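PDB 3FHK: bacilliredoxin BrxA from Bacillus subtilis, which removes bacillithiol from S-bacillithiolated proteins such as OhrR and MetE, acting as a thioredoxin-superfamily dithiol bacilliredoxin with disulfide isomerase activity. Local coordinates for residues A[16-20]-A[85-89]; A[22-28]-A[64-68]; A[41-47]-A[112-116]. The protein carries 2 engineered substitutions. One frame throughout, in Å; residues are numbered along the deposited sequence.

Contact 1. Residues A[16-20]-A[85-89]; sequences VVPMR and FAGQD
The ring of Phe-85 pushes into the side of helix 2-24 and is met there by Val-16, Met-19 and Arg-20. Val-16 comes from the opposite direction: its CG1, placed anti to the backbone N (chi1 155°), makes an off-centre CH-pi contact 4.3 Å from the centroid of the Phe-85 ring. Met-19 CB sits at the ring edge, 3.9 Å from Phe-85 CE2, before the rest of the chain runs off elsewhere. Arg-20 CG closes on the neighbouring ring carbon, 3.8 Å from Phe-85 CD2. Val-55 backs both Phe-85 and Met-19, so this half is tightly packed and apolar.

The polar half is looser and wetter. Beyond CG the Arg-20 chain is stretched out to NE, which carries the guanidinium past the phenyl ring, one face toward Phe-85 CD2, to an end-on, two-nitrogen grip on Asp-89. NH1 reaches Asp-89 OD2 on its syn side at 3.1 Å; NH2 bonds to Asp-89 OD1 almost straight (173°), but from above the carboxylate plane, since the two flat groups are twisted 43° apart. Glu-30 holds NH1 as well, so two carboxylates share one arginine. Water 1 links Arg-20 to Gln-88, accepting from Arg-20 NH2 and donating to Gln-88 OE1.

Asp-89 occupies the N-cap position before helix 90-97, but its carboxylate makes no capping bond and turns to Arg-20 instead. The contact thus ties helix 2-24 to the loop leaving strand 80-85. Met-19 lies about 8 Å, side chain to side chain, from the nucleophile Cys-56: this is helix-on-sheet packing beside the CXC site of a thioredoxin-like fold.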
loop_
_atom_site.group_PDB
_atom_site.type_symbol
_atom_site.label_atom_id
_atom_site.label_comp_id
_atom_site.label_asym_id
_atom_site.label_seq_id
_atom_site.Cartn_x
_atom_site.Cartn_y
_atom_site.Cartn_z
ATOM N N VAL A 16 -5.704 -0.066 -15.432
ATOM C CA VAL A 16 -6.974 0.087 -16.114
ATOM C C VAL A 16 -6.796 0.223 -17.634
ATOM O O VAL A 16 -7.730 -0.011 -18.398
ATOM C CB VAL A 16 -7.760 1.259 -15.513
ATOM C CG1 VAL A 16 -8.741 1.821 -16.511
ATOM C CG2 VAL A 16 -8.470 0.798 -14.246
ATOM N N VAL A 17 -5.580 0.555 -18.062
ATOM C CA VAL A 17 -5.280 0.767 -19.480
ATOM C C VAL A 17 -5.708 -0.392 -20.381
ATOM O O VAL A 17 -6.459 -0.186 -21.325
ATOM C CB VAL A 17 -3.785 1.058 -19.707
ATOM C CG1 VAL A 17 -3.437 0.922 -21.183
ATOM C CG2 VAL A 17 -3.424 2.438 -19.188
ATOM N N PRO A 18 -5.237 -1.617 -20.094
ATOM C CA PRO A 18 -5.678 -2.725 -20.946
ATOM C C PRO A 18 -7.193 -2.904 -20.899
ATOM O O PRO A 18 -7.765 -3.449 -21.842
ATOM C CB PRO A 18 -4.979 -3.946 -20.321
ATOM C CG PRO A 18 -4.654 -3.516 -18.929
ATOM C CD PRO A 18 -4.276 -2.079 -19.081
ATOM N N MET A 19 -7.832 -2.453 -19.820
ATOM C CA MET A 19 -9.287 -2.533 -19.725
ATOM C C MET A 19 -9.942 -1.541 -20.682
ATOM O O MET A 19 -11.060 -1.768 -21.142
ATOM C CB MET A 19 -9.774 -2.328 -18.284
ATOM C CG MET A 19 -9.272 -3.401 -17.318
ATOM S SD MET A 19 -9.856 -3.239 -15.602
ATOM C CE MET A 19 -8.527 -4.094 -14.753
ATOM N N ARG A 20 -9.240 -0.451 -20.989
ATOM C CA ARG A 20 -9.702 0.502 -22.003
ATOM C C ARG A 20 -9.383 0.008 -23.406
ATOM O O ARG A 20 -10.264 -0.085 -24.262
ATOM C CB ARG A 20 -9.050 1.868 -21.805
ATOM C CG ARG A 20 -9.391 2.518 -20.483
ATOM C CD ARG A 20 -8.557 3.763 -20.246
ATOM N NE ARG A 20 -8.866 4.377 -18.959
ATOM C CZ ARG A 20 -9.709 5.396 -18.795
ATOM N NH1 ARG A 20 -10.335 5.919 -19.835
ATOM N NH2 ARG A 20 -9.925 5.896 -17.587
ATOM N N PHE A 85 -16.128 4.963 -19.096
ATOM C CA PHE A 85 -15.602 4.046 -18.103
ATOM C C PHE A 85 -16.086 4.401 -16.709
ATOM O O PHE A 85 -15.530 5.280 -16.054
ATOM C CB PHE A 85 -14.074 4.039 -18.129
ATOM C CG PHE A 85 -13.477 2.743 -17.669
ATOM C CD1 PHE A 85 -13.774 2.241 -16.419
ATOM C CD2 PHE A 85 -12.632 2.015 -18.490
ATOM C CE1 PHE A 85 -13.236 1.045 -15.985
ATOM C CE2 PHE A 85 -12.100 0.815 -18.060
ATOM C CZ PHE A 85 -12.407 0.331 -16.802
ATOM N N ALA A 86 -17.112 3.704 -16.242
ATOM C CA ALA A 86 -17.675 4.009 -14.927
ATOM C C ALA A 86 -16.634 3.837 -13.822
ATOM O O ALA A 86 -15.832 2.905 -13.846
ATOM C CB ALA A 86 -18.888 3.137 -14.659
ATOM N N GLY A 87 -16.641 4.737 -12.848
ATOM C CA GLY A 87 -15.752 4.596 -11.709
ATOM C C GLY A 87 -14.369 5.154 -11.965
ATOM O O GLY A 87 -13.657 5.505 -11.025
ATOM N N GLN A 88 -13.988 5.236 -13.240
ATOM C CA GLN A 88 -12.699 5.808 -13.622
ATOM C C GLN A 88 -12.855 7.203 -14.222
ATOM O O GLN A 88 -12.186 8.145 -13.806
ATOM C CB GLN A 88 -11.955 4.884 -14.591
ATOM C CG GLN A 88 -11.654 3.511 -14.020
ATOM C CD GLN A 88 -10.783 3.566 -12.769
ATOM O OE1 GLN A 88 -9.643 4.050 -12.801
ATOM N NE2 GLN A 88 -11.315 3.052 -11.662
ATOM N N ASP A 89 -13.735 7.327 -15.209
ATOM C CA ASP A 89 -14.092 8.632 -15.758
ATOM C C ASP A 89 -15.491 8.984 -15.272
ATOM O O ASP A 89 -16.464 8.786 -15.988
ATOM C CB ASP A 89 -14.064 8.612 -17.289
ATOM C CG ASP A 89 -12.709 8.255 -17.839
ATOM O OD1 ASP A 89 -11.705 8.399 -17.103
ATOM O OD2 ASP A 89 -12.643 7.829 -19.007
HETATM O O HOH W 1 -8.357 5.369 -15.150
#

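Contact 2. Residues A[22-28]-A[64-68]; sequences ELTGAGF and RPAAT
Glu-22 and Arg-64 form the salt bridge between these two helices. Arg-64 NE gives its hydrogen to Glu-22 OE1 at 3.0 Å, with the oxygen close to the guanidinium plane; the nitrogen, however, stands above the carboxylate, the two planes being 72° apart. Glu-22 gets there with its CG anti to the backbone N (chi1 176°) and an extended chain, while the Arg-64 chain bends at chi3, which turns NE to the carboxylate. NH1 of the same arginine bonds to Asn-53 OD1, so two residues hold the guanidinium.

The apolar contacts gather round the stem of Arg-64 and the methyl of Thr-68. Leu-23 lies across the arginine stem, its CG 3.8 Å from Arg-64 CD. Thr-68 CG2 fits among three neighbours: Leu-23 CD2 at 3.7 Å, Ala-26 CB at 3.9 Å and Phe-28 CE1 at 3.9 Å. The tip of Phe-28 points its edge at the Ala-67 carbonyl, with the ring resting on strands 47-53 and 80-85.

Backbone bonds shape the turn that delivers Ala-26 and Phe-28. Ala-26 N bonds to Leu-23 O, which Phe-28 N reaches from the opposite face of its plane. Phe-28 N to Leu-23 O and Gly-27 N to Thr-24 O, the latter 3.0 Å, are the pair of a Schellman motif; Gly-27, with positive phi, is its C-prime residue, and it ends helix 2-24 against the helix that starts from the CXC motif.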
loop_
_atom_site.group_PDB
_atom_site.type_symbol
_atom_site.label_atom_id
_atom_site.label_comp_id
_atom_site.label_asym_id
_atom_site.label_seq_id
_atom_site.Cartn_x
_atom_site.Cartn_y
_atom_site.Cartn_z
ATOM N N GLU A 22 -8.941 -2.764 -24.580
ATOM C CA GLU A 22 -9.796 -3.869 -24.991
ATOM C C GLU A 22 -10.956 -3.381 -25.869
ATOM O O GLU A 22 -11.270 -4.009 -26.879
ATOM C CB GLU A 22 -10.309 -4.660 -23.786
ATOM C CG GLU A 22 -11.279 -5.771 -24.163
ATOM C CD GLU A 22 -11.401 -6.841 -23.092
ATOM O OE1 GLU A 22 -10.745 -6.697 -22.038
ATOM O OE2 GLU A 22 -12.148 -7.825 -23.306
ATOM N N LEU A 23 -11.573 -2.257 -25.492
ATOM C CA LEU A 23 -12.633 -1.653 -26.298
ATOM C C LEU A 23 -12.106 -0.728 -27.393
ATOM O O LEU A 23 -12.573 -0.786 -28.534
ATOM C CB LEU A 23 -13.626 -0.879 -25.413
ATOM C CG LEU A 23 -14.424 -1.727 -24.420
ATOM C CD1 LEU A 23 -15.256 -0.855 -23.491
ATOM C CD2 LEU A 23 -15.308 -2.729 -25.166
ATOM N N THR A 24 -11.140 0.124 -27.048
ATOM C CA THR A 24 -10.714 1.181 -27.966
ATOM C C THR A 24 -9.940 0.606 -29.138
ATOM O O THR A 24 -10.045 1.099 -30.264
ATOM C CB THR A 24 -9.903 2.304 -27.262
ATOM O OG1 THR A 24 -8.757 1.753 -26.606
ATOM C CG2 THR A 24 -10.776 3.006 -26.213
ATOM N N GLY A 25 -9.183 -0.453 -28.871
ATOM C CA GLY A 25 -8.483 -1.156 -29.923
ATOM C C GLY A 25 -9.452 -1.877 -30.835
ATOM O O GLY A 25 -9.063 -2.408 -31.863
ATOM N N ALA A 26 -10.719 -1.911 -30.444
ATOM C CA ALA A 26 -11.744 -2.523 -31.276
ATOM C C ALA A 26 -12.626 -1.458 -31.944
ATOM O O ALA A 26 -13.720 -1.751 -32.421
ATOM C CB ALA A 26 -12.585 -3.479 -30.458
ATOM N N GLY A 27 -12.144 -0.223 -31.985
ATOM C CA GLY A 27 -12.874 0.831 -32.659
ATOM C C GLY A 27 -13.896 1.569 -31.796
ATOM O O GLY A 27 -14.540 2.480 -32.287
ATOM N N PHE A 28 -14.055 1.188 -30.524
ATOM C CA PHE A 28 -14.899 1.977 -29.609
ATOM C C PHE A 28 -14.170 3.241 -29.182
ATOM O O PHE A 28 -13.073 3.184 -28.613
ATOM C CB PHE A 28 -15.343 1.188 -28.364
ATOM C CG PHE A 28 -16.297 0.076 -28.667
ATOM C CD1 PHE A 28 -15.894 -1.010 -29.441
ATOM C CD2 PHE A 28 -17.597 0.110 -28.188
ATOM C CE1 PHE A 28 -16.772 -2.047 -29.738
ATOM C CE2 PHE A 28 -18.485 -0.925 -28.469
ATOM C CZ PHE A 28 -18.073 -2.004 -29.249
ATOM N N ARG A 64 -17.426 -6.624 -22.160
ATOM C CA ARG A 64 -16.475 -6.201 -23.191
ATOM C C ARG A 64 -16.371 -7.214 -24.340
ATOM O O ARG A 64 -16.489 -6.847 -25.509
ATOM C CB ARG A 64 -15.095 -5.882 -22.595
ATOM C CG ARG A 64 -15.096 -4.623 -21.727
ATOM C CD ARG A 64 -13.691 -4.054 -21.521
ATOM N NE ARG A 64 -12.852 -4.984 -20.771
ATOM C CZ ARG A 64 -12.741 -4.996 -19.447
ATOM N NH1 ARG A 64 -13.404 -4.110 -18.722
ATOM N NH2 ARG A 64 -11.962 -5.889 -18.846
ATOM N N PRO A 65 -16.180 -8.500 -24.005
ATOM C CA PRO A 65 -16.042 -9.493 -25.079
ATOM C C PRO A 65 -17.313 -9.566 -25.931
ATOM O O PRO A 65 -17.232 -9.669 -27.160
ATOM C CB PRO A 65 -15.826 -10.812 -24.325
ATOM C CG PRO A 65 -15.399 -10.419 -22.932
ATOM C CD PRO A 65 -15.970 -9.068 -22.661
ATOM N N ALA A 66 -18.475 -9.507 -25.283
ATOM C CA ALA A 66 -19.750 -9.618 -26.002
ATOM C C ALA A 66 -19.963 -8.440 -26.935
ATOM O O ALA A 66 -20.398 -8.609 -28.068
ATOM C CB ALA A 66 -20.908 -9.734 -25.032
ATOM N N ALA A 67 -19.641 -7.248 -26.447
ATOM C CA ALA A 67 -19.840 -6.024 -27.204
ATOM C C ALA A 67 -18.970 -6.000 -28.456
ATOM O O ALA A 67 -19.439 -5.655 -29.539
ATOM C CB ALA A 67 -19.532 -4.817 -26.335
ATOM N N THR A 68 -17.697 -6.342 -28.301
ATOM C CA THR A 68 -16.763 -6.251 -29.420
ATOM C C THR A 68 -17.004 -7.352 -30.455
ATOM O O THR A 68 -16.830 -7.134 -31.652
ATOM C CB THR A 68 -15.282 -6.245 -28.947
ATOM O OG1 THR A 68 -14.961 -7.490 -28.315
ATOM C CG2 THR A 68 -15.051 -5.099 -27.963
HETATM O O HOH W 2 -13.610 -7.717 -26.287
#

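Contact 3. Residues A[41-47]-A[112-116]; sequences MEKAEGT and LLKGK
Lys-116 lies along Met-41 and Glu-42 of helix 34-43 and can be followed atom by atom. Its CG stands between the backbone N and the carbonyl carbon (chi1 60°), turning the chain toward the helix. CB lies 3.7 Å from Met-41 O and also touches the Met-41 methyl; CG passes the same carbonyl more distantly, and CD comes back to 3.8 Å from Met-41 O. CE approaches Glu-42 OE1, and NZ ends in a salt bridge, 3.0 Å from Glu-42 OE1 on its syn lone pair, with a weak second bond to OE2. Glu-42 OE2 is also bonded to the Tyr-99 hydroxyl.

On the buried side, Met-41 bends twice and sets both SD and CE against Leu-113 CD2, the methyl at 3.6 Å; Met-96 of helix 90-97 adds to this apolar cluster.

Farther along, the backbones meet. Thr-47 and Lys-114 are an antiparallel non-hydrogen-bonded pair, with Thr-47 CA making a CA-H...O contact of 3.2 Å to Leu-113 O. Gly-115 N donates to Gly-46 O at 3.0 Å, and water 3 donates to that oxygen and to Gly-115 O. Thr-47 CG2 is pressed tightly on Lys-114 CE, 3.4 Å away.

The chemistry therefore grades from buried methionine and leucine to an exposed ion pair: the hairpin turn after strand 109-114 is held to the helix by apolar packing inside and an ion pair on the exposed side, and to strand 47-53 by backbone and water.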
loop_
_atom_site.group_PDB
_atom_site.type_symbol
_atom_site.label_atom_id
_atom_site.label_comp_id
_atom_site.label_asym_id
_atom_site.label_seq_id
_atom_site.Cartn_x
_atom_site.Cartn_y
_atom_site.Cartn_z
ATOM N N MET A 41 -22.750 13.066 -28.283
ATOM C CA MET A 41 -24.193 12.851 -28.219
ATOM C C MET A 41 -25.006 13.928 -28.946
ATOM O O MET A 41 -26.009 13.615 -29.574
ATOM C CB MET A 41 -24.669 12.667 -26.769
ATOM C CG MET A 41 -24.128 11.398 -26.100
ATOM S SD MET A 41 -24.807 9.860 -26.768
ATOM C CE MET A 41 -26.354 9.758 -25.877
ATOM N N GLU A 42 -24.571 15.183 -28.891
ATOM C CA GLU A 42 -25.306 16.241 -29.597
ATOM C C GLU A 42 -25.109 16.229 -31.120
ATOM O O GLU A 42 -25.786 16.955 -31.836
ATOM C CB GLU A 42 -24.982 17.634 -29.037
ATOM C CG GLU A 42 -25.304 17.822 -27.556
ATOM C CD GLU A 42 -26.743 17.467 -27.190
ATOM O OE1 GLU A 42 -27.665 17.706 -27.996
ATOM O OE2 GLU A 42 -26.951 16.956 -26.073
ATOM N N LYS A 43 -24.191 15.406 -31.612
ATOM C CA LYS A 43 -23.935 15.330 -33.048
ATOM C C LYS A 43 -24.226 13.942 -33.611
ATOM O O LYS A 43 -24.335 13.763 -34.824
ATOM C CB LYS A 43 -22.480 15.690 -33.356
ATOM C CG LYS A 43 -22.022 17.052 -32.860
ATOM C CD LYS A 43 -20.537 17.249 -33.171
ATOM C CE LYS A 43 -19.965 18.479 -32.475
ATOM N N ALA A 44 -24.335 12.956 -32.728
ATOM C CA ALA A 44 -24.490 11.569 -33.153
ATOM C C ALA A 44 -25.632 11.385 -34.151
ATOM O O ALA A 44 -26.730 11.912 -33.969
ATOM C CB ALA A 44 -24.679 10.652 -31.944
ATOM N N GLU A 45 -25.354 10.630 -35.205
ATOM C CA GLU A 45 -26.352 10.295 -36.204
ATOM C C GLU A 45 -26.379 8.793 -36.441
ATOM O O GLU A 45 -25.346 8.117 -36.352
ATOM C CB GLU A 45 -26.076 11.039 -37.510
ATOM C CG GLU A 45 -26.689 12.433 -37.547
ATOM C CD GLU A 45 -26.056 13.335 -38.593
ATOM O OE1 GLU A 45 -25.223 12.845 -39.389
ATOM O OE2 GLU A 45 -26.389 14.539 -38.609
ATOM N N GLY A 46 -27.568 8.282 -36.744
ATOM C CA GLY A 46 -27.748 6.865 -36.975
ATOM C C GLY A 46 -27.667 6.106 -35.668
ATOM O O GLY A 46 -28.009 6.644 -34.613
ATOM N N THR A 47 -27.207 4.860 -35.726
ATOM C CA THR A 47 -27.186 4.037 -34.526
ATOM C C THR A 47 -25.845 4.046 -33.813
ATOM O O THR A 47 -24.782 4.156 -34.434
ATOM C CB THR A 47 -27.642 2.593 -34.792
ATOM O OG1 THR A 47 -26.799 1.982 -35.785
ATOM C CG2 THR A 47 -29.102 2.593 -35.266
ATOM N N LEU A 112 -28.039 0.833 -26.931
ATOM C CA LEU A 112 -28.173 1.059 -28.359
ATOM C C LEU A 112 -28.975 2.350 -28.544
ATOM O O LEU A 112 -30.114 2.460 -28.064
ATOM C CB LEU A 112 -28.921 -0.106 -29.012
ATOM C CG LEU A 112 -28.462 -0.618 -30.385
ATOM C CD1 LEU A 112 -29.638 -1.157 -31.190
ATOM C CD2 LEU A 112 -27.720 0.441 -31.184
ATOM N N LEU A 113 -28.375 3.325 -29.222
ATOM C CA LEU A 113 -29.028 4.607 -29.502
ATOM C C LEU A 113 -29.473 4.718 -30.949
ATOM O O LEU A 113 -28.863 4.139 -31.843
ATOM C CB LEU A 113 -28.052 5.756 -29.268
ATOM C CG LEU A 113 -27.763 6.275 -27.864
ATOM C CD1 LEU A 113 -28.006 5.221 -26.805
ATOM C CD2 LEU A 113 -26.334 6.785 -27.825
ATOM N N LYS A 114 -30.540 5.475 -31.167
ATOM C CA LYS A 114 -30.856 6.024 -32.478
ATOM C C LYS A 114 -30.803 7.523 -32.231
ATOM O O LYS A 114 -31.512 8.027 -31.358
ATOM C CB LYS A 114 -32.252 5.594 -32.926
ATOM C CG LYS A 114 -32.739 6.240 -34.217
ATOM C CD LYS A 114 -32.666 5.290 -35.409
ATOM C CE LYS A 114 -31.251 5.170 -35.956
ATOM N NZ LYS A 114 -31.167 4.284 -37.160
ATOM N N GLY A 115 -29.943 8.233 -32.957
ATOM C CA GLY A 115 -29.586 9.585 -32.567
ATOM C C GLY A 115 -29.033 9.538 -31.150
ATOM O O GLY A 115 -28.114 8.769 -30.859
ATOM N N LYS A 116 -29.599 10.335 -30.252
ATOM C CA LYS A 116 -29.211 10.259 -28.845
ATOM C C LYS A 116 -30.296 9.614 -27.965
ATOM O O LYS A 116 -30.251 9.697 -26.739
ATOM C CB LYS A 116 -28.804 11.633 -28.310
ATOM C CG LYS A 116 -29.890 12.683 -28.390
ATOM C CD LYS A 116 -29.400 14.037 -27.886
ATOM C CE LYS A 116 -30.571 14.987 -27.640
ATOM N NZ LYS A 116 -30.139 16.249 -26.967
HETATM O O HOH W 3 -26.249 7.394 -32.384
#

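How the contacts relate
Contacts 1 and 2 share helix 2-24 and touch, Met-19 O lying 3.5 Å from Arg-64 CD; both flank the active-site region. Each combines buried apolar packing with an arginine-carboxylate salt bridge, but contact 1 fixes the helix to a loop at the end of a strand, whereas contact 2 joins two helices. All three contacts are partly buried. No touching residue of contacts 1 and 2 is exposed, while contact 3, farther from the chain centre and away from the catalytic cysteines, includes exposed Glu-42, Lys-114 and Lys-116. There the ion pair is made by a lysine, not an arginine, and backbone pairing between strands, absent from the other two, does part of the joining.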